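Local coordinates for possible galactose mutarotase (Streptomyces platensis subsp. rosaceus, PDB 4RNL), which probably interconverts the alpha and beta anomers of galactose or a related aldose, at residues A86-G91 against T213-P218; G193-H198 against A303-E308; L200-S205 against H243-D248; G239-N244 against L279-A284. All blocks are in the same frame, centred on the assembly; numbering follows the deposited sequence.

Contact 1. Residues A86-G91 against T213-P218; sequences ANRIAG and TGIPVP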
loop_
_atom_site.group_PDB
_atom_site.type_symbol
_atom_site.label_atom_id
_atom_site.label_comp_id
_atom_site.label_asym_id
_atom_site.label_seq_id
_atom_site.Cartn_x
_atom_site.Cartn_y
_atom_site.Cartn_z
ATOM N N ALA A 86 -3.673 6.761 -5.718
ATOM C CA ALA A 86 -2.400 6.051 -5.595
ATOM C C ALA A 86 -1.758 5.902 -6.964
ATOM O O ALA A 86 -2.443 5.654 -7.961
ATOM C CB ALA A 86 -2.596 4.689 -4.959
ATOM N N ASN A 87 -0.435 6.011 -6.984
ATOM C CA ASN A 87 0.354 6.026 -8.216
ATOM C C ASN A 87 0.176 7.305 -9.045
ATOM O O ASN A 87 -0.139 8.366 -8.496
ATOM C CB ASN A 87 0.146 4.755 -9.047
ATOM C CG ASN A 87 1.413 4.317 -9.739
ATOM O OD1 ASN A 87 1.680 4.728 -10.863
ATOM N ND2 ASN A 87 2.231 3.515 -9.047
ATOM N N ARG A 88 0.383 7.213 -10.354
ATOM C CA ARG A 88 0.618 8.410 -11.155
ATOM C C ARG A 88 -0.563 8.846 -12.006
ATOM O O ARG A 88 -1.291 8.017 -12.556
ATOM C CB ARG A 88 1.846 8.203 -12.055
ATOM C CG ARG A 88 3.130 8.012 -11.282
ATOM C CD ARG A 88 4.337 7.779 -12.175
ATOM N NE ARG A 88 5.553 7.846 -11.359
ATOM C CZ ARG A 88 6.030 6.828 -10.652
ATOM N NH1 ARG A 88 5.416 5.652 -10.686
ATOM N NH2 ARG A 88 7.122 6.981 -9.909
ATOM N N ILE A 89 -0.728 10.161 -12.115
ATOM C CA ILE A 89 -1.642 10.755 -13.083
ATOM C C ILE A 89 -0.790 11.596 -14.015
ATOM O O ILE A 89 -0.108 12.531 -13.581
ATOM C CB ILE A 89 -2.704 11.631 -12.392
ATOM C CG1 ILE A 89 -3.601 10.761 -11.506
ATOM C CG2 ILE A 89 -3.539 12.404 -13.437
ATOM C CD1 ILE A 89 -4.589 11.561 -10.629
ATOM N N ALA A 90 -0.803 11.242 -15.293
ATOM C CA ALA A 90 0.078 11.873 -16.269
ATOM C C ALA A 90 -0.160 13.379 -16.364
ATOM O O ALA A 90 -1.304 13.839 -16.448
ATOM C CB ALA A 90 -0.085 11.210 -17.628
ATOM N N GLY A 91 0.930 14.140 -16.331
ATOM C CA GLY A 91 0.878 15.581 -16.528
ATOM C C GLY A 91 0.238 16.339 -15.382
ATOM O O GLY A 91 -0.039 17.537 -15.510
ATOM N N THR A 213 8.928 7.431 -17.408
ATOM C CA THR A 213 8.467 8.164 -16.223
ATOM C C THR A 213 7.302 7.474 -15.505
ATOM O O THR A 213 6.697 8.044 -14.592
ATOM C CB THR A 213 8.108 9.633 -16.545
ATOM O OG1 THR A 213 7.083 9.681 -17.544
ATOM C CG2 THR A 213 9.317 10.379 -17.054
ATOM N N GLY A 214 6.995 6.248 -15.915
ATOM C CA GLY A 214 5.988 5.449 -15.232
ATOM C C GLY A 214 4.562 5.642 -15.729
ATOM O O GLY A 214 3.606 5.239 -15.067
ATOM N N ILE A 215 4.402 6.252 -16.897
ATOM C CA ILE A 215 3.069 6.404 -17.466
ATOM C C ILE A 215 2.816 5.273 -18.448
ATOM O O ILE A 215 3.626 5.044 -19.351
ATOM C CB ILE A 215 2.903 7.752 -18.201
ATOM C CG1 ILE A 215 3.218 8.931 -17.262
ATOM C CG2 ILE A 215 1.512 7.861 -18.799
ATOM C CD1 ILE A 215 2.453 8.927 -15.940
ATOM N N PRO A 216 1.698 4.553 -18.275
ATOM C CA PRO A 216 1.381 3.457 -19.199
ATOM C C PRO A 216 1.354 3.920 -20.650
ATOM O O PRO A 216 0.783 4.973 -20.978
ATOM C CB PRO A 216 -0.019 3.029 -18.754
ATOM C CG PRO A 216 -0.054 3.382 -17.266
ATOM C CD PRO A 216 0.688 4.690 -17.204
ATOM N N VAL A 217 1.984 3.142 -21.520
ATOM C CA VAL A 217 1.957 3.435 -22.941
ATOM C C VAL A 217 0.569 3.112 -23.474
ATOM O O VAL A 217 -0.174 2.349 -22.847
ATOM C CB VAL A 217 3.039 2.629 -23.700
ATOM C CG1 VAL A 217 4.418 2.959 -23.140
ATOM C CG2 VAL A 217 2.769 1.136 -23.591
ATOM N N PRO A 218 0.199 3.713 -24.616
ATOM C CA PRO A 218 -1.094 3.392 -25.226
ATOM C C PRO A 218 -1.214 1.896 -25.471
ATOM O O PRO A 218 -0.216 1.233 -25.778
ATOM C CB PRO A 218 -1.031 4.126 -26.571
ATOM C CG PRO A 218 -0.138 5.290 -26.310
ATOM C CD PRO A 218 0.918 4.761 -25.367
HETATM O O HOH W 1 3.621 4.135 -12.578
#
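Ile215 sets its CD1 methyl against Ala90, and this is where the two segments are packed closely. CD1 of Ile215 lies 3.8 Å from CB of Ala90 and just as near its CA, while CG2 of the isoleucine flanks the same alanine methyl. That CD1 also meets CB of Arg88, at 4.0 Å, so one methyl fills the corner between the two residues. From there the Arg88 chain runs extended from CG to NE past the loop, with CD 3.4 Å from the carbonyl O of Thr213. Gly214 suits this passage: a CB at its position would crowd CD of Arg88.

The polar side is looser, with no direct hydrogen bond between the segments. A water fills in instead, donating to Gly214 O at 2.7 Å and to Asn87 OD1, and accepting from Arg88 NH1 at 3.0 Å. The rest of the guanidinium has partners elsewhere: NE bonds to Asn107, and NH2 to a glycerol probably left from crystallisation. A loop leaning on the stem of an arginine whose tip holds a polyol is consistent with the rim of the sugar-binding cleft in the beta-sandwich fold of aldose 1-epimerases.

Contact 2. Residues G193-H198 against A303-E308; sequences GSAAGH and AGLALE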
loop_
_atom_site.group_PDB
_atom_site.type_symbol
_atom_site.label_atom_id
_atom_site.label_comp_id
_atom_site.label_asym_id
_atom_site.label_seq_id
_atom_site.Cartn_x
_atom_site.Cartn_y
_atom_site.Cartn_z
ATOM N N GLY A 193 18.724 -7.775 4.749
ATOM C CA GLY A 193 19.368 -7.540 3.467
ATOM C C GLY A 193 18.348 -7.542 2.346
ATOM O O GLY A 193 17.219 -7.087 2.539
ATOM N N SER A 194 18.736 -8.045 1.173
ATOM C CA SER A 194 17.847 -7.992 0.008
ATOM C C SER A 194 16.653 -8.934 0.118
ATOM O O SER A 194 16.752 -10.027 0.684
ATOM C CB SER A 194 18.620 -8.295 -1.277
ATOM O OG SER A 194 17.739 -8.312 -2.395
ATOM N N ALA A 195 15.519 -8.503 -0.430
ATOM C CA ALA A 195 14.351 -9.374 -0.535
ATOM C C ALA A 195 14.231 -9.979 -1.938
ATOM O O ALA A 195 13.223 -10.596 -2.269
ATOM C CB ALA A 195 13.083 -8.593 -0.172
ATOM N N ALA A 196 15.263 -9.821 -2.766
ATOM C CA ALA A 196 15.145 -10.245 -4.171
ATOM C C ALA A 196 15.138 -11.768 -4.316
ATOM O O ALA A 196 14.754 -12.294 -5.366
ATOM C CB ALA A 196 16.242 -9.625 -5.033
ATOM N N GLY A 197 15.565 -12.464 -3.258
ATOM C CA GLY A 197 15.517 -13.915 -3.217
ATOM C C GLY A 197 14.146 -14.482 -2.872
ATOM O O GLY A 197 13.931 -15.696 -2.993
ATOM N N HIS A 198 13.216 -13.627 -2.445
ATOM C CA HIS A 198 11.847 -14.090 -2.166
ATOM C C HIS A 198 11.204 -14.653 -3.426
ATOM O O HIS A 198 11.403 -14.133 -4.525
ATOM C CB HIS A 198 10.941 -12.960 -1.673
ATOM C CG HIS A 198 11.257 -12.465 -0.295
ATOM N ND1 HIS A 198 12.475 -12.671 0.315
ATOM C CD2 HIS A 198 10.508 -11.760 0.582
ATOM C CE1 HIS A 198 12.462 -12.114 1.513
ATOM N NE2 HIS A 198 11.282 -11.547 1.697
ATOM N N ALA A 303 15.535 -3.791 -0.187
ATOM C CA ALA A 303 15.495 -4.201 1.225
ATOM C C ALA A 303 14.143 -4.799 1.564
ATOM O O ALA A 303 14.032 -5.631 2.463
ATOM C CB ALA A 303 15.796 -3.016 2.140
ATOM N N GLY A 304 13.115 -4.375 0.832
ATOM C CA GLY A 304 11.768 -4.902 0.988
ATOM C C GLY A 304 10.998 -4.778 -0.316
ATOM O O GLY A 304 11.462 -4.114 -1.245
ATOM N N LEU A 305 9.833 -5.420 -0.392
ATOM C CA LEU A 305 9.031 -5.422 -1.613
ATOM C C LEU A 305 7.674 -4.855 -1.292
ATOM O O LEU A 305 7.044 -5.272 -0.318
ATOM C CB LEU A 305 8.839 -6.851 -2.124
ATOM C CG LEU A 305 10.119 -7.670 -2.226
ATOM C CD1 LEU A 305 9.801 -9.129 -2.515
ATOM C CD2 LEU A 305 11.014 -7.078 -3.305
ATOM N N ALA A 306 7.215 -3.905 -2.100
ATOM C CA ALA A 306 5.862 -3.388 -1.921
ATOM C C ALA A 306 4.934 -4.047 -2.932
ATOM O O ALA A 306 5.214 -4.053 -4.133
ATOM C CB ALA A 306 5.829 -1.864 -2.076
ATOM N N LEU A 307 3.836 -4.612 -2.435
ATOM C CA LEU A 307 2.790 -5.164 -3.291
ATOM C C LEU A 307 1.541 -4.348 -3.023
ATOM O O LEU A 307 0.830 -4.597 -2.056
ATOM C CB LEU A 307 2.535 -6.632 -2.945
ATOM C CG LEU A 307 3.735 -7.570 -3.095
ATOM C CD1 LEU A 307 3.445 -8.937 -2.483
ATOM C CD2 LEU A 307 4.070 -7.724 -4.545
ATOM N N GLU A 308 1.293 -3.349 -3.860
ATOM C CA GLU A 308 0.211 -2.402 -3.617
ATOM C C GLU A 308 -0.983 -2.718 -4.488
ATOM O O GLU A 308 -0.926 -2.570 -5.714
ATOM C CB GLU A 308 0.679 -0.975 -3.917
ATOM C CG GLU A 308 2.054 -0.658 -3.360
ATOM C CD GLU A 308 2.736 0.452 -4.128
ATOM O OE1 GLU A 308 2.056 1.440 -4.451
ATOM O OE2 GLU A 308 3.942 0.324 -4.426
#
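A type I beta turn, Ala195 to His198, packs against Leu305 of strand 305-310 through its first and last residues. The turn is closed by His198 N bonding to Ala195 O at 3.0 Å. Overlapping its start is an ST turn, in which Ser194 OG accepts from Ala196 N at 2.9 Å. Across the contact, CG of Leu305, anti to its own carbonyl carbon (chi1 -50°), is set against CB of Ala195 at 3.7 Å, and that CB touches both leucine methyls. The same CB also sits 3.9 Å above the plane of the His198 imidazole, over its centre, so this one methyl touches both the ring and the leucine. CD1 of Leu305 comes 4.1 Å from CB of His198 and as near to CD2 of that ring. An alanine in place of Leu305 would probably leave the methyl of Ala195 and the flank of His198 facing a gap, with the imidazole less firmly backed. Leu261 of strand 256-262 touches both His198 and Leu305 and extends this apolar cluster. No hydrogen bond crosses between the two segments; His198 NE2 pairs with Leu187 N and Ala303 O with Asn186 ND2. Between the segments the join rests on apolar fit, with a backbone bond from Ala195 to Ala302 alongside; the polar groups named are met within the turn or by outside partners.

Contact 3. Residues L200-S205 against H243-D248; sequences LRLAAS and HNFALD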
loop_
_atom_site.group_PDB
_atom_site.type_symbol
_atom_site.label_atom_id
_atom_site.label_comp_id
_atom_site.label_asym_id
_atom_site.label_seq_id
_atom_site.Cartn_x
_atom_site.Cartn_y
_atom_site.Cartn_z
ATOM N N LEU A 200 7.894 -15.173 -5.614
ATOM C CA LEU A 200 6.605 -14.517 -5.802
ATOM C C LEU A 200 5.817 -15.256 -6.862
ATOM O O LEU A 200 6.363 -15.604 -7.909
ATOM C CB LEU A 200 6.809 -13.064 -6.255
ATOM C CG LEU A 200 5.536 -12.266 -6.566
ATOM C CD1 LEU A 200 4.668 -12.155 -5.323
ATOM C CD2 LEU A 200 5.874 -10.890 -7.106
ATOM N N ARG A 201 4.544 -15.512 -6.579
ATOM C CA ARG A 201 3.593 -15.948 -7.596
ATOM C C ARG A 201 2.478 -14.914 -7.687
ATOM O O ARG A 201 1.962 -14.475 -6.661
ATOM C CB ARG A 201 3.007 -17.324 -7.245
ATOM C CG ARG A 201 2.027 -17.834 -8.311
ATOM C CD ARG A 201 1.419 -19.198 -7.970
ATOM N NE ARG A 201 0.451 -19.102 -6.878
ATOM C CZ ARG A 201 -0.790 -18.632 -7.006
ATOM N NH1 ARG A 201 -1.234 -18.207 -8.184
ATOM N NH2 ARG A 201 -1.592 -18.580 -5.951
ATOM N N LEU A 202 2.108 -14.514 -8.907
ATOM C CA LEU A 202 1.004 -13.570 -9.093
ATOM C C LEU A 202 -0.051 -14.180 -9.977
ATOM O O LEU A 202 0.262 -14.814 -10.988
ATOM C CB LEU A 202 1.477 -12.260 -9.740
ATOM C CG LEU A 202 2.540 -11.434 -9.026
ATOM C CD1 LEU A 202 2.983 -10.280 -9.926
ATOM C CD2 LEU A 202 2.009 -10.915 -7.685
ATOM N N ALA A 203 -1.311 -13.985 -9.612
ATOM C CA ALA A 203 -2.398 -14.429 -10.474
ATOM C C ALA A 203 -2.668 -13.340 -11.503
ATOM O O ALA A 203 -3.719 -12.700 -11.483
ATOM C CB ALA A 203 -3.643 -14.729 -9.657
ATOM N N ALA A 204 -1.707 -13.144 -12.401
ATOM C CA ALA A 204 -1.755 -12.069 -13.394
ATOM C C ALA A 204 -1.121 -12.518 -14.713
ATOM O O ALA A 204 0.080 -12.806 -14.767
ATOM C CB ALA A 204 -1.019 -10.838 -12.859
ATOM N N SER A 205 -1.918 -12.595 -15.769
ATOM C CA SER A 205 -1.389 -13.013 -17.060
ATOM C C SER A 205 -0.995 -11.812 -17.909
ATOM O O SER A 205 -0.474 -11.969 -19.017
ATOM C CB SER A 205 -2.412 -13.867 -17.813
ATOM O OG SER A 205 -3.559 -13.109 -18.145
ATOM N N HIS A 243 6.072 -1.786 -11.549
ATOM C CA HIS A 243 5.112 -2.085 -12.608
ATOM C C HIS A 243 3.792 -2.567 -12.048
ATOM O O HIS A 243 3.757 -3.261 -11.029
ATOM C CB HIS A 243 5.678 -3.168 -13.523
ATOM C CG HIS A 243 6.877 -2.724 -14.299
ATOM N ND1 HIS A 243 8.141 -2.695 -13.753
ATOM C CD2 HIS A 243 6.998 -2.265 -15.565
ATOM C CE1 HIS A 243 8.999 -2.257 -14.660
ATOM N NE2 HIS A 243 8.330 -1.993 -15.771
ATOM N N ASN A 244 2.710 -2.187 -12.723
ATOM C CA ASN A 244 1.376 -2.655 -12.394
ATOM C C ASN A 244 1.064 -3.940 -13.149
ATOM O O ASN A 244 1.296 -4.033 -14.360
ATOM C CB ASN A 244 0.341 -1.581 -12.773
ATOM C CG ASN A 244 -1.094 -2.067 -12.619
ATOM O OD1 ASN A 244 -1.631 -2.115 -11.508
ATOM N ND2 ASN A 244 -1.731 -2.409 -13.741
ATOM N N PHE A 245 0.530 -4.922 -12.428
ATOM C CA PHE A 245 0.026 -6.151 -13.034
ATOM C C PHE A 245 -1.503 -6.114 -13.108
ATOM O O PHE A 245 -2.165 -5.684 -12.169
ATOM C CB PHE A 245 0.511 -7.366 -12.225
ATOM C CG PHE A 245 1.993 -7.587 -12.324
ATOM C CD1 PHE A 245 2.874 -6.839 -11.551
ATOM C CD2 PHE A 245 2.509 -8.496 -13.240
ATOM C CE1 PHE A 245 4.243 -7.009 -11.661
ATOM C CE2 PHE A 245 3.881 -8.677 -13.355
ATOM C CZ PHE A 245 4.748 -7.934 -12.577
ATOM N N ALA A 246 -2.055 -6.548 -14.240
ATOM C CA ALA A 246 -3.499 -6.673 -14.394
ATOM C C ALA A 246 -3.916 -8.035 -13.843
ATOM O O ALA A 246 -3.712 -9.071 -14.479
ATOM C CB ALA A 246 -3.888 -6.540 -15.874
ATOM N N LEU A 247 -4.489 -8.034 -12.648
ATOM C CA LEU A 247 -4.850 -9.278 -11.987
ATOM C C LEU A 247 -5.954 -9.996 -12.736
ATOM O O LEU A 247 -6.918 -9.369 -13.187
ATOM C CB LEU A 247 -5.301 -8.978 -10.551
ATOM C CG LEU A 247 -4.226 -8.248 -9.750
ATOM C CD1 LEU A 247 -4.737 -7.894 -8.354
ATOM C CD2 LEU A 247 -2.981 -9.118 -9.658
ATOM N N ASP A 248 -5.820 -11.311 -12.884
ATOM C CA ASP A 248 -6.860 -12.091 -13.554
ATOM C C ASP A 248 -8.195 -11.937 -12.822
ATOM O O ASP A 248 -8.255 -12.030 -11.593
ATOM C CB ASP A 248 -6.460 -13.571 -13.636
ATOM C CG ASP A 248 -5.176 -13.784 -14.434
ATOM O OD1 ASP A 248 -4.840 -12.927 -15.283
ATOM O OD2 ASP A 248 -4.507 -14.814 -14.218
HETATM O O HOH W 2 -6.182 -12.829 -9.994
#
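At Ala204 and Leu247, whose CA atoms are 4.4 Å apart, the two chains pass close, with the touching parts, 202-205 and 245-248, running 77° apart. An inverse gamma turn centred on Ala203 bends the first chain here. It presents Ala203 O to Asp248 N in a nearly straight hydrogen bond of 2.9 Å, and a water donates to both Ala203 O and Asp248 O.

The Asp248 carboxylate then reaches back to Ser205, its OD1 accepting from Ser205 N at 3.0 Å. In one of the two serine conformers OG also donates to OD1, from the opposite face of the carboxylate plane, a grip that may be only part-time. Deeper in, Phe245 has CG anti to its carbonyl carbon (chi1 -68°), close to CD1 of Leu202. That methyl sits 3.6 Å from the ring centroid and only 5° off the normal: a CH-pi contact over the face, with the two side chains crossing at about a right angle. Ala204 fills in beside it, its CB 3.8 Å from CB of Phe245 and 4.1 Å from CD2 of Leu247. An alanine in place of Phe245 would probably leave the Leu202 methyl over a gap where the ring had been, though the Ala204 contact to CB could remain.

No helix takes part. Strand 199-202 belongs to the nine-stranded sheet and strand 242-246 to the seven-stranded one, and the Leu202–Phe245 and Ser205–Asp248 contacts join them: Leu202 also touches Ala259 of strand 256-262, while Phe245 leans on Leu281 of strand 278-282 and on Tyr207 of strand 206-208.

Contact 4. Residues G239-N244 against L279-A284; sequences GAYDHN and LQLYTA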
loop_
_atom_site.group_PDB
_atom_site.type_symbol
_atom_site.label_atom_id
_atom_site.label_comp_id
_atom_site.label_asym_id
_atom_site.label_seq_id
_atom_site.Cartn_x
_atom_site.Cartn_y
_atom_site.Cartn_z
ATOM N N GLY A 239 14.819 -9.360 -10.085
ATOM C CA GLY A 239 15.109 -8.115 -10.780
ATOM C C GLY A 239 14.446 -6.906 -10.150
ATOM O O GLY A 239 13.785 -7.018 -9.111
ATOM N N ALA A 240 14.638 -5.747 -10.777
ATOM C CA ALA A 240 13.992 -4.515 -10.346
ATOM C C ALA A 240 12.635 -4.404 -11.034
ATOM O O ALA A 240 12.518 -4.681 -12.234
ATOM C CB ALA A 240 14.859 -3.319 -10.709
ATOM N N TYR A 241 11.619 -4.006 -10.273
ATOM C CA TYR A 241 10.282 -3.778 -10.812
ATOM C C TYR A 241 9.699 -2.495 -10.250
ATOM O O TYR A 241 9.996 -2.097 -9.120
ATOM C CB TYR A 241 9.344 -4.959 -10.484
ATOM C CG TYR A 241 9.760 -6.248 -11.156
ATOM C CD1 TYR A 241 9.313 -6.556 -12.435
ATOM C CD2 TYR A 241 10.604 -7.146 -10.516
ATOM C CE1 TYR A 241 9.703 -7.727 -13.071
ATOM C CE2 TYR A 241 11.003 -8.330 -11.140
ATOM C CZ TYR A 241 10.546 -8.609 -12.419
ATOM O OH TYR A 241 10.931 -9.778 -13.047
ATOM N N ASP A 242 8.877 -1.839 -11.058
ATOM C CA ASP A 242 8.027 -0.752 -10.602
ATOM C C ASP A 242 6.883 -0.732 -11.598
ATOM O O ASP A 242 6.765 0.186 -12.413
ATOM C CB ASP A 242 8.786 0.574 -10.606
ATOM C CG ASP A 242 7.985 1.706 -9.986
ATOM O OD1 ASP A 242 6.891 1.436 -9.431
ATOM O OD2 ASP A 242 8.455 2.867 -10.049
ATOM N N HIS A 243 6.072 -1.786 -11.549
ATOM C CA HIS A 243 5.112 -2.085 -12.608
ATOM C C HIS A 243 3.792 -2.567 -12.048
ATOM O O HIS A 243 3.757 -3.261 -11.029
ATOM C CB HIS A 243 5.678 -3.168 -13.523
ATOM C CG HIS A 243 6.877 -2.724 -14.299
ATOM N ND1 HIS A 243 8.141 -2.695 -13.753
ATOM C CD2 HIS A 243 6.998 -2.265 -15.565
ATOM C CE1 HIS A 243 8.999 -2.257 -14.660
ATOM N NE2 HIS A 243 8.330 -1.993 -15.771
ATOM N N ASN A 244 2.710 -2.187 -12.723
ATOM C CA ASN A 244 1.376 -2.655 -12.394
ATOM C C ASN A 244 1.064 -3.940 -13.149
ATOM O O ASN A 244 1.296 -4.033 -14.360
ATOM C CB ASN A 244 0.341 -1.581 -12.773
ATOM C CG ASN A 244 -1.094 -2.067 -12.619
ATOM O OD1 ASN A 244 -1.631 -2.115 -11.508
ATOM N ND2 ASN A 244 -1.731 -2.409 -13.741
ATOM N N LEU A 279 -2.107 -4.647 -9.254
ATOM C CA LEU A 279 -1.116 -4.743 -8.198
ATOM C C LEU A 279 0.162 -4.093 -8.686
ATOM O O LEU A 279 0.696 -4.475 -9.721
ATOM C CB LEU A 279 -0.882 -6.214 -7.828
ATOM C CG LEU A 279 0.134 -6.558 -6.732
ATOM C CD1 LEU A 279 -0.261 -7.857 -6.046
ATOM C CD2 LEU A 279 1.515 -6.742 -7.325
ATOM N N GLN A 280 0.657 -3.116 -7.936
ATOM C CA GLN A 280 1.951 -2.524 -8.245
ATOM C C GLN A 280 3.020 -3.315 -7.505
ATOM O O GLN A 280 2.945 -3.473 -6.293
ATOM C CB GLN A 280 1.996 -1.062 -7.784
ATOM C CG GLN A 280 3.192 -0.273 -8.313
ATOM C CD GLN A 280 2.997 0.182 -9.742
ATOM O OE1 GLN A 280 1.887 0.105 -10.284
ATOM N NE2 GLN A 280 4.075 0.647 -10.370
ATOM N N LEU A 281 4.008 -3.821 -8.232
ATOM C CA LEU A 281 5.140 -4.492 -7.609
ATOM C C LEU A 281 6.285 -3.492 -7.641
ATOM O O LEU A 281 6.666 -3.036 -8.706
ATOM C CB LEU A 281 5.511 -5.746 -8.409
ATOM C CG LEU A 281 6.809 -6.452 -8.012
ATOM C CD1 LEU A 281 6.766 -6.846 -6.554
ATOM C CD2 LEU A 281 7.038 -7.680 -8.890
ATOM N N TYR A 282 6.810 -3.118 -6.482
ATOM C CA TYR A 282 7.912 -2.165 -6.448
ATOM C C TYR A 282 9.023 -2.703 -5.570
ATOM O O TYR A 282 8.800 -3.042 -4.411
ATOM C CB TYR A 282 7.446 -0.783 -5.961
ATOM C CG TYR A 282 8.589 0.202 -5.870
ATOM C CD1 TYR A 282 9.433 0.415 -6.955
ATOM C CD2 TYR A 282 8.834 0.908 -4.695
ATOM C CE1 TYR A 282 10.503 1.308 -6.874
ATOM C CE2 TYR A 282 9.890 1.805 -4.601
ATOM C CZ TYR A 282 10.716 2.001 -5.693
ATOM O OH TYR A 282 11.763 2.884 -5.597
ATOM N N THR A 283 10.221 -2.790 -6.129
ATOM C CA THR A 283 11.333 -3.421 -5.424
ATOM C C THR A 283 12.270 -2.448 -4.711
ATOM O O THR A 283 13.410 -2.797 -4.433
ATOM C CB THR A 283 12.150 -4.331 -6.366
ATOM O OG1 THR A 283 12.506 -3.594 -7.549
ATOM C CG2 THR A 283 11.317 -5.536 -6.775
ATOM N N ALA A 284 11.797 -1.238 -4.419
ATOM C CA ALA A 284 12.524 -0.306 -3.536
ATOM C C ALA A 284 13.921 0.040 -4.024
ATOM O O ALA A 284 14.880 0.088 -3.239
ATOM C CB ALA A 284 12.593 -0.861 -2.093
HETATM O O HOH W 3 4.438 1.545 -13.226
#
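Tyr241 and Thr283 bond to each other twice. Tyr241 N donates to the side-chain OG1 of Thr283 at 2.9 Å, and Thr283 N returns a bond to Tyr241 O at 3.1 Å. OG1 has a second partner in Asp285. Two residues along, His243 and Leu281 form the hydrogen-bonded pair, with His243 N to Leu281 O at 3.2 Å and Leu281 N to His243 O at 2.9 Å. This is antiparallel beta pairing, the strand axes 167° apart, within the seven-stranded sheet; Asp242 with Tyr282 and Asn244 with Gln280 are the non-hydrogen-bonded pairs. Asp242 N turns instead to ND1 of His243, at 2.9 Å.

A bend at chi2 (79°) brings CD of Gln280 back over the His243 backbone, and NE2 bonds to Asp242 OD1 at 3.1 Å. The nitrogen meets OD1 from above the carboxylate plane, the amide turned 87° to it. NE2 also donates to a water bonded to Asp242 O, while Gln280 OE1 accepts from Gln310. Asp242 OD1 also bonds a glycerol. Asn244 ND2 bonds to Thr208, its OD1 to Gln310, and Tyr282 OH pairs with His286. CD2 of Leu281 rests 3.8 Å from CG of Tyr241, whose hydroxyl bonds to Arg228 O and Arg235.

How the contacts relate
Contacts 2, 3 and 4 meet on the seven-stranded sheet. Strands 242-246, 278-282 and 305-310 are neighbours there, so contact 4 lies between the other two, its centre about 11 Å from that of contact 3 and about 10 Å from that of contact 2. Contacts 3 and 4 share His243 and Asn244, and both fall within the span of chain that contact 2 encloses. Contact 1 closes before contact 4 opens, while its segments alternate with those of contacts 2 and 3. Its centre is about 14 Å from that of contact 4, which it touches where Asn87 packs on Gln280. Glycerol reaches Arg88, Asp242 and Glu308, consistent with a sugar pocket lined by residues far apart in sequence.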